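Local coordinates for uncharacterized protein Q9I3C8_PSEAE (Pseudomonas aeruginosa, PDB 3F1T) that is probably a hotdog-fold acyl-CoA thioesterase, possibly acting on 1,4-dihydroxy-2-naphthoyl-CoA, at residues L35-L39 / L62-T66. Numbering follows the deposited sequence. Where two conformers were deposited one is given.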
loop_
_atom_site.group_PDB
_atom_site.type_symbol
_atom_site.label_atom_id
_atom_site.label_comp_id
_atom_site.label_asym_id
_atom_site.label_seq_id
_atom_site.Cartn_x
_atom_site.Cartn_y
_atom_site.Cartn_z
ATOM N N LEU B 35 6.783 -18.347 9.581
ATOM C CA LEU B 35 5.521 -18.927 10.021
ATOM C C LEU B 35 4.654 -19.285 8.811
ATOM O O LEU B 35 4.509 -18.486 7.892
ATOM C CB LEU B 35 4.778 -17.938 10.932
ATOM C CG LEU B 35 3.403 -18.396 11.407
ATOM C CD1 LEU B 35 3.545 -19.299 12.628
ATOM C CD2 LEU B 35 2.477 -17.223 11.702
ATOM N N THR B 36 4.091 -20.490 8.817
ATOM C CA THR B 36 3.184 -20.947 7.767
ATOM C C THR B 36 1.819 -21.331 8.347
ATOM O O THR B 36 1.715 -22.201 9.212
ATOM C CB THR B 36 3.762 -22.165 6.999
ATOM O OG1 THR B 36 5.097 -21.868 6.577
ATOM C CG2 THR B 36 2.922 -22.486 5.781
ATOM N N LEU B 37 0.772 -20.706 7.826
ATOM C CA LEU B 37 -0.589 -21.093 8.131
ATOM C C LEU B 37 -1.213 -21.730 6.902
ATOM O O LEU B 37 -0.841 -21.410 5.773
ATOM C CB LEU B 37 -1.412 -19.860 8.536
ATOM C CG LEU B 37 -1.525 -19.534 10.024
ATOM C CD1 LEU B 37 -0.160 -19.327 10.627
ATOM C CD2 LEU B 37 -2.424 -18.331 10.272
ATOM N N ARG B 38 -2.330 -22.407 7.122
ATOM C CA ARG B 38 -3.123 -22.942 6.051
ATOM C C ARG B 38 -4.608 -22.574 6.202
ATOM O O ARG B 38 -5.183 -22.707 7.274
ATOM C CB ARG B 38 -2.942 -24.459 5.974
ATOM C CG ARG B 38 -3.740 -25.099 4.866
ATOM C CD ARG B 38 -3.814 -26.593 5.029
ATOM N NE ARG B 38 -4.651 -26.986 6.158
ATOM C CZ ARG B 38 -5.079 -28.230 6.353
ATOM N NH1 ARG B 38 -4.845 -29.156 5.438
ATOM N NH2 ARG B 38 -5.757 -28.544 7.442
ATOM N N LEU B 39 -5.227 -22.188 5.089
ATOM C CA LEU B 39 -6.673 -22.076 4.978
ATOM C C LEU B 39 -7.230 -23.223 4.122
ATOM O O LEU B 39 -7.030 -23.248 2.914
ATOM C CB LEU B 39 -7.012 -20.726 4.349
ATOM C CG LEU B 39 -8.415 -20.470 3.789
ATOM C CD1 LEU B 39 -9.403 -20.262 4.941
ATOM C CD2 LEU B 39 -8.375 -19.235 2.891
ATOM N N LEU B 62 -6.360 -14.839 6.194
ATOM C CA LEU B 62 -5.244 -15.779 6.286
ATOM C C LEU B 62 -3.949 -14.995 6.418
ATOM O O LEU B 62 -3.124 -15.265 7.299
ATOM C CB LEU B 62 -5.200 -16.696 5.056
ATOM C CG LEU B 62 -3.899 -17.486 4.846
ATOM C CD1 LEU B 62 -3.687 -18.514 5.970
ATOM C CD2 LEU B 62 -3.859 -18.140 3.476
HETATM N N MSE B 63 -3.851 -13.916 5.650
HETATM C CA MSE B 63 -2.574 -13.235 5.444
HETATM C C MSE B 63 -2.336 -12.110 6.442
HETATM O O MSE B 63 -1.206 -11.887 6.881
HETATM C CB MSE B 63 -2.488 -12.694 4.020
HETATM C CG MSE B 63 -2.364 -13.780 2.986
HETATM SE SE MSE B 63 -0.930 -15.025 3.345
HETATM C CE MSE B 63 0.482 -13.808 3.938
ATOM N N ASP B 64 -3.404 -11.419 6.817
ATOM C CA ASP B 64 -3.405 -10.596 8.020
ATOM C C ASP B 64 -3.027 -11.408 9.242
ATOM O O ASP B 64 -2.203 -10.974 10.039
ATOM C CB ASP B 64 -4.765 -9.918 8.240
ATOM C CG ASP B 64 -4.742 -8.941 9.396
ATOM O OD1 ASP B 64 -3.664 -8.394 9.707
ATOM O OD2 ASP B 64 -5.778 -8.781 10.053
ATOM N N THR B 65 -3.693 -12.550 9.434
ATOM C CA THR B 65 -3.416 -13.451 10.571
ATOM C C THR B 65 -1.996 -14.021 10.553
ATOM O O THR B 65 -1.302 -14.034 11.569
ATOM C CB THR B 65 -4.386 -14.637 10.591
ATOM O OG1 THR B 65 -5.732 -14.152 10.661
ATOM C CG2 THR B 65 -4.108 -15.549 11.786
ATOM N N THR B 66 -1.571 -14.516 9.403
ATOM C CA THR B 66 -0.208 -15.011 9.262
ATOM C C THR B 66 0.844 -13.970 9.657
ATOM O O THR B 66 1.804 -14.293 10.355
ATOM C CB THR B 66 0.051 -15.548 7.825
ATOM O OG1 THR B 66 -0.810 -16.661 7.573
ATOM C CG2 THR B 66 1.478 -16.015 7.671
#
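L37 of the strand packs on L62, T65 and T66 of the helix. CB sits 3.4 Å from T66 OG1 and 3.7 Å from CD1 of L62, one helical turn earlier. CG and CD1 stay near the same hydroxyl oxygen. CD2 is 3.6 Å from both T66 OG1 and T65 CG2; the L37 and T65 side chains meet roughly perpendicular to one another, whereas L37 and T66 run alongside, pointing opposite ways. The T66 hydroxyl is buried against leucine carbons but is satisfied within its own helix: OG1, beside the backbone N (chi1 -63°) and so turned back toward L62 O, donates to it at 2.7 Å from above the carbonyl plane, while T66 N reaches that oxygen from the opposite face. At the two ends of the strand segment, L35 CD2 comes to 3.3 Å from T66 O, and L39 CB rests 4.2 Å from L62 CD2. No hydrogen bond joins the segments, whose directions are 153° apart. This is the hotdog arrangement, the long helix 56-70 lying against the antiparallel sheet: V100 and A104 of strand 100-109 meet L62 and T66, V27 of strand 26-31 touches L35 and L37, and D64 packs on G57 of a second subunit.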